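Local structure of Alr1585 protein (5C2I) at residues D418-W430 and E438-M450. The protein is a haem-containing DyP-type peroxidase, an enzyme of the dye-decolorizing family that probably uses hydrogen peroxide to oxidise dyes and related substrates. The protein carries 1 engineered substitution. Numbering follows the deposited sequence.
Sequences DPLIGQPSGTQKW and ETEEYNFQLWINM. With HEM (protoporphyrin IX containing Fe), chain E.
With CG turned away from its own carbonyl carbon (chi1 -51°), W430 brings its indole alongside Y442 across the antiparallel beta hairpin of strands 428-431 and 439-442; Q428, its chain bent at chi2, curls its amide the same way. W430 NE1 meets Y442 O at 3.1 Å, nearly in the indole plane and almost straight (169°). Y442 O also accepts from Q428 N, which arrives from the opposite face of the carbonyl. Q428 O takes Y442 N in return, and W430 and E440 form the other hydrogen-bonded pair. Just past strand 439-442, F444 N donates to Q428 OE1 at 3.1 Å, in the carbonyl plane of the side-chain amide, while Q428 NE2 holds P417 O. W430 CZ2 packs on F444 CB at 3.9 Å, and helices 263-277 and 281-289 cover both rings. A leucine in place of W430, lacking NE1, would probably leave Y442 O with Q428 N alone of these two donors and open a gap beside F444 CB. Next to the Q428-Y442 pair, N443 ND2 donates to T427 OG1 at 2.7 Å, bent to 136°. At the haem end, I448 CD1 lies on L420 CG, and L420, I421 and I448 together line the porphyrin pocket. Here I421 CG2 sits 3.5 Å from haem CHC, and L420 CD2 3.6 Å from haem C1B.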
ATOM      1  N   ASP A 418     -19.918 -29.299 -18.741  1.00 16.56           N
ATOM      2  CA  ASP A 418     -19.179 -28.089 -18.373  1.00 16.60           C
ATOM      3  C   ASP A 418     -17.915 -28.519 -17.586  1.00 17.65           C
ATOM      4  O   ASP A 418     -18.054 -29.218 -16.592  1.00 18.35           O
ATOM      5  CB  ASP A 418     -20.128 -27.245 -17.507  1.00 15.92           C
ATOM      6  CG  ASP A 418     -19.546 -25.934 -17.030  1.00 16.22           C
ATOM      7  OD1 ASP A 418     -18.362 -25.874 -16.600  1.00 16.28           O
ATOM      8  OD2 ASP A 418     -20.346 -24.961 -17.032  1.00 16.09           O
ATOM      9  N   PRO A 419     -16.675 -28.184 -18.080  1.00 18.74           N
ATOM     10  CA  PRO A 419     -15.457 -28.709 -17.436  1.00 19.69           C
ATOM     11  C   PRO A 419     -15.151 -28.024 -16.113  1.00 19.88           C
ATOM     12  O   PRO A 419     -14.399 -28.558 -15.292  1.00 20.66           O
ATOM     13  CB  PRO A 419     -14.358 -28.385 -18.449  1.00 19.80           C
ATOM     14  CG  PRO A 419     -14.876 -27.147 -19.124  1.00 19.20           C
ATOM     15  CD  PRO A 419     -16.352 -27.397 -19.278  1.00 18.81           C
ATOM     16  N   LEU A 420     -15.817 -26.900 -15.858  1.00 19.26           N
ATOM     17  CA  LEU A 420     -15.673 -26.221 -14.587  1.00 18.15           C
ATOM     18  C   LEU A 420     -16.591 -26.776 -13.511  1.00 18.53           C
ATOM     19  O   LEU A 420     -16.127 -27.097 -12.427  1.00 18.94           O
ATOM     20  CB  LEU A 420     -15.946 -24.708 -14.812  1.00 19.19           C
ATOM     21  CG  LEU A 420     -15.531 -23.772 -13.697  1.00 18.97           C
ATOM     22  CD1 LEU A 420     -14.017 -23.781 -13.519  1.00 20.70           C
ATOM     23  CD2 LEU A 420     -16.026 -22.340 -13.970  1.00 19.72           C
ATOM     24  N   ILE A 421     -17.901 -26.924 -13.799  1.00 17.65           N
ATOM     25  CA  ILE A 421     -18.886 -27.275 -12.776  1.00 17.03           C
ATOM     26  C   ILE A 421     -19.759 -28.490 -13.108  1.00 17.01           C
ATOM     27  O   ILE A 421     -20.588 -28.916 -12.284  1.00 17.79           O
ATOM     28  CB  ILE A 421     -19.871 -26.097 -12.477  1.00 16.65           C
ATOM     29  CG1 ILE A 421     -20.746 -25.793 -13.690  1.00 16.88           C
ATOM     30  CG2 ILE A 421     -19.149 -24.881 -12.015  1.00 16.75           C
ATOM     31  CD1 ILE A 421     -22.014 -25.003 -13.396  1.00 17.60           C
ATOM     32  N   GLY A 422     -19.581 -29.096 -14.275  1.00 17.71           N
ATOM     33  CA  GLY A 422     -20.399 -30.205 -14.656  1.00 17.78           C
ATOM     34  C   GLY A 422     -20.134 -31.464 -13.834  1.00 19.29           C
ATOM     35  O   GLY A 422     -18.980 -31.855 -13.656  1.00 20.48           O
ATOM     36  N   GLN A 423     -21.190 -32.109 -13.372  1.00 20.94           N
ATOM     37  CA  GLN A 423     -21.095 -33.400 -12.633  1.00 22.94           C
ATOM     38  C   GLN A 423     -21.974 -34.440 -13.289  1.00 22.51           C
ATOM     39  O   GLN A 423     -23.168 -34.188 -13.450  1.00 22.21           O
ATOM     40  CB  GLN A 423     -21.614 -33.275 -11.175  1.00 25.56           C
ATOM     41  CG  GLN A 423     -21.661 -31.947 -10.600  1.00 25.58           C
ATOM     42  CD  GLN A 423     -22.004 -31.943  -9.119  1.00 25.52           C
ATOM     43  OE1 GLN A 423     -21.120 -32.060  -8.298  1.00 29.19           O
ATOM     44  NE2 GLN A 423     -23.254 -31.666  -8.791  1.00 24.33           N
ATOM     45  N   PRO A 424     -21.423 -35.646 -13.594  1.00 21.82           N
ATOM     46  CA  PRO A 424     -20.029 -36.038 -13.394  1.00 22.44           C
ATOM     47  C   PRO A 424     -19.116 -35.448 -14.449  1.00 22.80           C
ATOM     48  O   PRO A 424     -19.616 -34.972 -15.497  1.00 22.84           O
ATOM     49  CB  PRO A 424     -20.078 -37.559 -13.533  1.00 23.67           C
ATOM     50  CG  PRO A 424     -21.228 -37.811 -14.497  1.00 23.76           C
ATOM     51  CD  PRO A 424     -22.245 -36.770 -14.082  1.00 23.16           C
ATOM     52  N   SER A 425     -17.809 -35.470 -14.184  1.00 21.45           N
ATOM     53  CA  SER A 425     -16.836 -35.043 -15.158  1.00 21.39           C
ATOM     54  C   SER A 425     -16.853 -35.980 -16.356  1.00 20.62           C
ATOM     55  O   SER A 425     -17.325 -37.148 -16.269  1.00 21.91           O
ATOM     56  CB  SER A 425     -15.425 -35.002 -14.578  1.00 21.26           C
ATOM     57  OG  SER A 425     -15.004 -36.287 -14.161  1.00 21.94           O
ATOM     58  N   GLY A 426     -16.344 -35.487 -17.471  1.00 20.03           N
ATOM     59  CA  GLY A 426     -16.323 -36.267 -18.715  1.00 20.85           C
ATOM     60  C   GLY A 426     -15.417 -35.677 -19.781  1.00 21.15           C
ATOM     61  O   GLY A 426     -14.338 -35.131 -19.479  1.00 21.08           O
ATOM     62  N   THR A 427     -15.825 -35.848 -21.039  1.00 20.91           N
ATOM     63  CA  THR A 427     -14.953 -35.622 -22.155  1.00 21.27           C
ATOM     64  C   THR A 427     -15.404 -34.367 -22.897  1.00 21.30           C
ATOM     65  O   THR A 427     -16.540 -34.273 -23.270  1.00 21.76           O
ATOM     66  CB  THR A 427     -15.005 -36.796 -23.134  1.00 21.64           C
ATOM     67  OG1 THR A 427     -14.724 -37.999 -22.421  1.00 22.44           O
ATOM     68  CG2 THR A 427     -13.988 -36.618 -24.273  1.00 22.01           C
ATOM     69  N   GLN A 428     -14.472 -33.445 -23.127  1.00 21.60           N
ATOM     70  CA  GLN A 428     -14.713 -32.299 -24.017  1.00 20.94           C
ATOM     71  C   GLN A 428     -13.857 -32.389 -25.263  1.00 22.33           C
ATOM     72  O   GLN A 428     -12.812 -33.065 -25.288  1.00 22.60           O
ATOM     73  CB  GLN A 428     -14.433 -30.985 -23.276  1.00 20.01           C
ATOM     74  CG  GLN A 428     -15.303 -30.758 -22.052  1.00 19.35           C
ATOM     75  CD  GLN A 428     -14.774 -31.468 -20.823  1.00 19.57           C
ATOM     76  OE1 GLN A 428     -13.566 -31.731 -20.691  1.00 19.34           O
ATOM     77  NE2 GLN A 428     -15.672 -31.752 -19.892  1.00 19.49           N
ATOM     78  N   LYS A 429     -14.313 -31.722 -26.317  1.00 22.66           N
ATOM     79  CA  LYS A 429     -13.557 -31.588 -27.564  1.00 24.04           C
ATOM     80  C   LYS A 429     -13.054 -30.160 -27.662  1.00 23.74           C
ATOM     81  O   LYS A 429     -13.846 -29.233 -27.612  1.00 22.58           O
ATOM     82  CB  LYS A 429     -14.460 -31.896 -28.754  1.00 25.94           C
ATOM     83  CG  LYS A 429     -14.898 -33.360 -28.778  1.00 28.33           C
ATOM     84  CD  LYS A 429     -15.666 -33.706 -30.039  1.00 32.00           C
ATOM     85  CE  LYS A 429     -17.067 -33.165 -29.999  1.00 34.19           C
ATOM     86  NZ  LYS A 429     -17.908 -33.911 -30.961  1.00 37.62           N
ATOM     87  N   TRP A 430     -11.749 -30.004 -27.793  1.00 23.54           N
ATOM     88  CA  TRP A 430     -11.078 -28.708 -27.728  1.00 23.09           C
ATOM     89  C   TRP A 430     -10.504 -28.363 -29.091  1.00 24.08           C
ATOM     90  O   TRP A 430      -9.849 -29.215 -29.722  1.00 24.01           O
ATOM     91  CB  TRP A 430      -9.970 -28.778 -26.678  1.00 22.57           C
ATOM     92  CG  TRP A 430     -10.477 -29.307 -25.364  1.00 21.31           C
ATOM     93  CD1 TRP A 430     -10.710 -30.606 -25.041  1.00 22.19           C
ATOM     94  CD2 TRP A 430     -10.829 -28.550 -24.202  1.00 20.70           C
ATOM     95  NE1 TRP A 430     -11.147 -30.718 -23.745  1.00 20.72           N
ATOM     96  CE2 TRP A 430     -11.257 -29.467 -23.215  1.00 20.18           C
ATOM     97  CE3 TRP A 430     -10.812 -27.183 -23.886  1.00 19.35           C
ATOM     98  CZ2 TRP A 430     -11.678 -29.053 -21.939  1.00 19.09           C
ATOM     99  CZ3 TRP A 430     -11.219 -26.780 -22.648  1.00 18.38           C
ATOM    100  CH2 TRP A 430     -11.641 -27.708 -21.674  1.00 18.80           C
ATOM    101  N   GLU A 438     -10.843 -28.355 -36.424  1.00 30.21           N
ATOM    102  CA  GLU A 438     -10.270 -29.594 -35.903  1.00 32.63           C
ATOM    103  C   GLU A 438     -10.177 -29.563 -34.373  1.00 31.16           C
ATOM    104  O   GLU A 438      -9.659 -28.602 -33.800  1.00 29.64           O
ATOM    105  CB  GLU A 438      -8.908 -29.901 -36.529  1.00 36.95           C
ATOM    106  CG  GLU A 438      -8.407 -31.278 -36.139  1.00 42.01           C
ATOM    107  CD  GLU A 438      -7.112 -31.696 -36.838  1.00 47.03           C
ATOM    108  OE1 GLU A 438      -6.665 -30.999 -37.774  1.00 51.15           O
ATOM    109  OE2 GLU A 438      -6.552 -32.739 -36.458  1.00 47.72           O
ATOM    110  N   THR A 439     -10.652 -30.631 -33.734  1.00 29.44           N
ATOM    111  CA  THR A 439     -10.612 -30.738 -32.291  1.00 28.32           C
ATOM    112  C   THR A 439      -9.799 -31.925 -31.834  1.00 29.01           C
ATOM    113  O   THR A 439      -9.461 -32.825 -32.607  1.00 26.77           O
ATOM    114  CB  THR A 439     -12.019 -30.867 -31.674  1.00 28.81           C
ATOM    115  OG1 THR A 439     -12.655 -32.030 -32.166  1.00 28.88           O
ATOM    116  CG2 THR A 439     -12.879 -29.628 -31.982  1.00 29.11           C
ATOM    117  N   GLU A 440      -9.521 -31.931 -30.550  1.00 27.96           N
ATOM    118  CA  GLU A 440      -8.879 -33.041 -29.892  1.00 29.88           C
ATOM    119  C   GLU A 440      -9.608 -33.284 -28.552  1.00 27.87           C
ATOM    120  O   GLU A 440      -9.983 -32.338 -27.871  1.00 25.44           O
ATOM    121  CB  GLU A 440      -7.438 -32.684 -29.648  1.00 33.07           C
ATOM    122  CG  GLU A 440      -6.707 -33.646 -28.761  1.00 39.20           C
ATOM    123  CD  GLU A 440      -5.196 -33.460 -28.859  1.00 43.32           C
ATOM    124  OE1 GLU A 440      -4.713 -33.060 -29.946  1.00 48.59           O
ATOM    125  OE2 GLU A 440      -4.512 -33.728 -27.851  1.00 46.46           O
ATOM    126  N   GLU A 441      -9.833 -34.550 -28.205  1.00 26.56           N
ATOM    127  CA  GLU A 441     -10.533 -34.873 -26.944  1.00 26.02           C
ATOM    128  C   GLU A 441      -9.599 -34.750 -25.738  1.00 25.25           C
ATOM    129  O   GLU A 441      -8.439 -35.123 -25.815  1.00 25.01           O
ATOM    130  CB  GLU A 441     -11.096 -36.302 -26.983  1.00 27.99           C
ATOM    131  CG  GLU A 441     -12.331 -36.443 -27.847  1.00 28.50           C
ATOM    132  CD  GLU A 441     -12.884 -37.851 -27.829  1.00 30.20           C
ATOM    133  OE1 GLU A 441     -12.155 -38.783 -27.471  1.00 28.49           O
ATOM    134  OE2 GLU A 441     -14.078 -38.009 -28.157  1.00 33.20           O
ATOM    135  N   TYR A 442     -10.113 -34.218 -24.632  1.00 22.96           N
ATOM    136  CA  TYR A 442      -9.377 -34.187 -23.366  1.00 22.54           C
ATOM    137  C   TYR A 442     -10.417 -34.192 -22.257  1.00 21.31           C
ATOM    138  O   TYR A 442     -11.403 -33.426 -22.307  1.00 20.20           O
ATOM    139  CB  TYR A 442      -8.490 -32.938 -23.281  1.00 22.31           C
ATOM    140  CG  TYR A 442      -7.617 -32.802 -22.077  1.00 22.77           C
ATOM    141  CD1 TYR A 442      -8.118 -32.297 -20.871  1.00 22.45           C
ATOM    142  CD2 TYR A 442      -6.271 -33.108 -22.147  1.00 24.49           C
ATOM    143  CE1 TYR A 442      -7.306 -32.146 -19.749  1.00 22.20           C
ATOM    144  CE2 TYR A 442      -5.453 -32.965 -21.028  1.00 24.55           C
ATOM    145  CZ  TYR A 442      -5.981 -32.470 -19.835  1.00 23.40           C
ATOM    146  OH  TYR A 442      -5.134 -32.318 -18.764  1.00 24.14           O
ATOM    147  N   ASN A 443     -10.213 -35.056 -21.276  1.00 21.05           N
ATOM    148  CA  ASN A 443     -11.144 -35.149 -20.136  1.00 20.83           C
ATOM    149  C   ASN A 443     -10.670 -34.182 -19.059  1.00 20.92           C
ATOM    150  O   ASN A 443      -9.779 -34.515 -18.285  1.00 20.93           O
ATOM    151  CB  ASN A 443     -11.192 -36.542 -19.545  1.00 22.06           C
ATOM    152  CG  ASN A 443     -12.205 -37.449 -20.182  1.00 22.69           C
ATOM    153  OD1 ASN A 443     -12.954 -38.101 -19.439  1.00 24.39           O
ATOM    154  ND2 ASN A 443     -12.258 -37.516 -21.499  1.00 22.30           N
ATOM    155  N   PHE A 444     -11.232 -32.968 -19.039  1.00 20.03           N
ATOM    156  CA  PHE A 444     -10.843 -32.022 -18.035  1.00 20.94           C
ATOM    157  C   PHE A 444     -11.552 -32.436 -16.743  1.00 21.59           C
ATOM    158  O   PHE A 444     -12.761 -32.707 -16.728  1.00 22.34           O
ATOM    159  CB  PHE A 444     -11.188 -30.573 -18.405  1.00 20.18           C
ATOM    160  CG  PHE A 444     -10.487 -29.567 -17.538  1.00 20.63           C
ATOM    161  CD1 PHE A 444      -9.195 -29.170 -17.829  1.00 21.09           C
ATOM    162  CD2 PHE A 444     -11.134 -29.022 -16.413  1.00 20.26           C
ATOM    163  CE1 PHE A 444      -8.524 -28.266 -17.020  1.00 21.43           C
ATOM    164  CE2 PHE A 444     -10.465 -28.128 -15.604  1.00 20.73           C
ATOM    165  CZ  PHE A 444      -9.167 -27.740 -15.908  1.00 21.74           C
ATOM    166  N   GLN A 445     -10.790 -32.548 -15.664  1.00 22.03           N
ATOM    167  CA  GLN A 445     -11.347 -33.052 -14.443  1.00 21.79           C
ATOM    168  C   GLN A 445     -12.123 -31.987 -13.687  1.00 21.08           C
ATOM    169  O   GLN A 445     -11.870 -30.787 -13.822  1.00 19.98           O
ATOM    170  CB  GLN A 445     -10.240 -33.615 -13.609  1.00 22.29           C
ATOM    171  CG  GLN A 445     -10.669 -34.295 -12.335  1.00 22.42           C
ATOM    172  CD  GLN A 445     -11.589 -35.472 -12.597  1.00 22.77           C
ATOM    173  OE1 GLN A 445     -12.801 -35.289 -12.714  1.00 22.53           O
ATOM    174  NE2 GLN A 445     -11.022 -36.656 -12.762  1.00 22.43           N
ATOM    175  N   LEU A 446     -13.089 -32.453 -12.898  1.00 20.98           N
ATOM    176  CA  LEU A 446     -13.906 -31.565 -12.049  1.00 20.77           C
ATOM    177  C   LEU A 446     -13.126 -31.264 -10.791  1.00 20.13           C
ATOM    178  O   LEU A 446     -12.783 -32.169 -10.034  1.00 20.62           O
ATOM    179  CB  LEU A 446     -15.239 -32.231 -11.703  1.00 21.64           C
ATOM    180  CG  LEU A 446     -16.177 -31.509 -10.749  1.00 22.05           C
ATOM    181  CD1 LEU A 446     -16.577 -30.174 -11.310  1.00 21.40           C
ATOM    182  CD2 LEU A 446     -17.395 -32.383 -10.457  1.00 22.93           C
ATOM    183  N   TRP A 447     -12.805 -29.984 -10.587  1.00 18.65           N
ATOM    184  CA  TRP A 447     -12.009 -29.541  -9.469  1.00 19.33           C
ATOM    185  C   TRP A 447     -12.817 -28.697  -8.459  1.00 20.92           C
ATOM    186  O   TRP A 447     -12.235 -27.968  -7.646  1.00 22.09           O
ATOM    187  CB  TRP A 447     -10.813 -28.782  -9.985  1.00 19.92           C
ATOM    188  CG  TRP A 447      -9.896 -29.643 -10.754  1.00 20.05           C
ATOM    189  CD1 TRP A 447      -9.590 -29.489 -12.092  1.00 20.55           C
ATOM    190  CD2 TRP A 447      -9.222 -30.845 -10.327  1.00 21.33           C
ATOM    191  NE1 TRP A 447      -8.738 -30.476 -12.480  1.00 20.86           N
ATOM    192  CE2 TRP A 447      -8.495 -31.319 -11.427  1.00 21.64           C
ATOM    193  CE3 TRP A 447      -9.150 -31.561  -9.113  1.00 21.37           C
ATOM    194  CZ2 TRP A 447      -7.725 -32.492 -11.368  1.00 22.71           C
ATOM    195  CZ3 TRP A 447      -8.391 -32.719  -9.056  1.00 23.09           C
ATOM    196  CH2 TRP A 447      -7.673 -33.165 -10.165  1.00 23.37           C
ATOM    197  N   ILE A 448     -14.141 -28.817  -8.528  1.00 21.38           N
ATOM    198  CA  ILE A 448     -15.087 -28.171  -7.607  1.00 22.77           C
ATOM    199  C   ILE A 448     -15.892 -29.247  -6.886  1.00 25.04           C
ATOM    200  O   ILE A 448     -16.366 -30.199  -7.536  1.00 25.01           O
ATOM    201  CB  ILE A 448     -15.981 -27.202  -8.396  1.00 24.12           C
ATOM    202  CG1 ILE A 448     -15.103 -26.060  -8.917  1.00 23.68           C
ATOM    203  CG2 ILE A 448     -17.125 -26.692  -7.544  1.00 25.55           C
ATOM    204  CD1 ILE A 448     -15.756 -25.145  -9.957  1.00 25.80           C
ATOM    205  N   ASN A 449     -15.949 -29.185  -5.558  1.00 22.59           N
ATOM    206  CA  ASN A 449     -16.674 -30.170  -4.752  1.00 24.60           C
ATOM    207  C   ASN A 449     -17.778 -29.476  -3.971  1.00 22.40           C
ATOM    208  O   ASN A 449     -17.512 -28.485  -3.269  1.00 20.61           O
ATOM    209  CB  ASN A 449     -15.760 -30.839  -3.724  1.00 27.12           C
ATOM    210  CG  ASN A 449     -14.461 -31.320  -4.320  1.00 34.98           C
ATOM    211  OD1 ASN A 449     -14.458 -32.050  -5.313  1.00 32.97           O
ATOM    212  ND2 ASN A 449     -13.328 -30.899  -3.718  1.00 39.67           N
ATOM    213  N   MET A 450     -18.986 -29.985  -4.092  1.00 20.41           N
ATOM    214  CA  MET A 450     -20.130 -29.490  -3.323  1.00 19.75           C
ATOM    215  C   MET A 450     -19.994 -29.938  -1.874  1.00 20.48           C
ATOM    216  O   MET A 450     -19.997 -31.148  -1.583  1.00 19.53           O
ATOM    217  CB  MET A 450     -21.398 -30.043  -3.957  1.00 20.63           C
ATOM    218  CG  MET A 450     -22.658 -29.966  -3.131  1.00 21.23           C
ATOM    219  SD  MET A 450     -23.118 -28.320  -2.584  1.00 19.48           S
ATOM    220  CE  MET A 450     -24.702 -28.744  -1.835  1.00 20.31           C
TER
HETATM  221  CHA HEM E 501     -20.094 -17.019 -15.178  1.00 13.30           C
HETATM  222  CHB HEM E 501     -16.758 -19.104 -12.390  1.00 13.49           C
HETATM  223  CHC HEM E 501     -20.177 -21.918 -10.439  1.00 13.80           C
HETATM  224  CHD HEM E 501     -23.425 -19.985 -13.420  1.00 14.48           C
HETATM  225  C1A HEM E 501     -18.880 -17.355 -14.603  1.00 13.20           C
HETATM  226  C2A HEM E 501     -17.621 -16.781 -14.950  1.00 14.07           C
HETATM  227  C3A HEM E 501     -16.690 -17.368 -14.167  1.00 13.10           C
HETATM  228  C4A HEM E 501     -17.371 -18.277 -13.326  1.00 13.58           C
HETATM  229  CMA HEM E 501     -15.212 -17.090 -14.121  1.00 13.61           C
HETATM  230  CAA HEM E 501     -17.344 -15.700 -16.004  1.00 12.77           C
HETATM  231  CBA HEM E 501     -17.447 -14.236 -15.567  1.00 14.05           C
HETATM  232  CGA HEM E 501     -18.850 -13.964 -15.100  1.00 14.47           C
HETATM  233  O1A HEM E 501     -19.782 -13.678 -15.907  1.00 15.91           O
HETATM  234  O2A HEM E 501     -19.083 -14.032 -13.892  1.00 14.08           O
HETATM  235  C1B HEM E 501     -17.435 -20.021 -11.588  1.00 15.15           C
HETATM  236  C2B HEM E 501     -16.807 -20.817 -10.568  1.00 14.99           C
HETATM  237  C3B HEM E 501     -17.747 -21.560 -10.001  1.00 14.60           C
HETATM  238  C4B HEM E 501     -18.978 -21.261 -10.736  1.00 14.65           C
HETATM  239  CMB HEM E 501     -15.364 -20.759 -10.212  1.00 15.31           C
HETATM  240  CAB HEM E 501     -17.698 -22.508  -8.860  1.00 14.62           C
HETATM  241  CBB HEM E 501     -16.771 -22.466  -7.887  1.00 15.38           C
HETATM  242  C1C HEM E 501     -21.381 -21.679 -11.122  1.00 14.78           C
HETATM  243  C2C HEM E 501     -22.551 -22.395 -10.982  1.00 14.43           C
HETATM  244  C3C HEM E 501     -23.464 -21.856 -11.851  1.00 15.31           C
HETATM  245  C4C HEM E 501     -22.831 -20.787 -12.496  1.00 14.56           C
HETATM  246  CMC HEM E 501     -22.836 -23.516 -10.025  1.00 14.55           C
HETATM  247  CAC HEM E 501     -24.838 -22.267 -12.138  1.00 14.88           C
HETATM  248  CBC HEM E 501     -25.362 -23.465 -12.065  1.00 16.19           C
HETATM  249  C1D HEM E 501     -22.750 -18.935 -14.040  1.00 14.38           C
HETATM  250  C2D HEM E 501     -23.439 -18.040 -14.963  1.00 14.19           C
HETATM  251  C3D HEM E 501     -22.517 -17.247 -15.490  1.00 13.83           C
HETATM  252  C4D HEM E 501     -21.258 -17.646 -14.824  1.00 13.39           C
HETATM  253  CMD HEM E 501     -24.920 -18.009 -15.307  1.00 15.72           C
HETATM  254  CAD HEM E 501     -22.758 -16.131 -16.465  1.00 14.08           C
HETATM  255  CBD HEM E 501     -22.767 -16.591 -17.928  1.00 14.24           C
HETATM  256  CGD HEM E 501     -23.056 -15.425 -18.816  1.00 13.43           C
HETATM  257  O1D HEM E 501     -22.240 -15.201 -19.706  1.00 13.40           O
HETATM  258  O2D HEM E 501     -24.095 -14.692 -18.681  1.00 15.31           O
HETATM  259  NA  HEM E 501     -18.703 -18.325 -13.662  1.00 13.41           N
HETATM  260  NB  HEM E 501     -18.677 -20.378 -11.688  1.00 13.87           N
HETATM  261  NC  HEM E 501     -21.517 -20.757 -12.118  1.00 14.08           N
HETATM  262  ND  HEM E 501     -21.432 -18.722 -14.039  1.00 13.68           N
HETATM  263 FE   HEM E 501     -20.095 -19.548 -12.923  1.00 15.06          FE
HETATM  264  O   HOH W   1     -13.313 -28.032 -12.589  1.00 33.20           O
HETATM  265  O   HOH W   2     -19.530 -32.359  -5.705  1.00 30.40           O
HETATM  266  O   HOH W   3     -15.389 -32.722 -17.168  1.00 16.54           O
HETATM  267  O   HOH W   4     -13.107 -35.636 -17.032  1.00 29.80           O
HETATM  268  O   HOH W   5     -20.592 -18.164 -11.105  1.00 20.81           O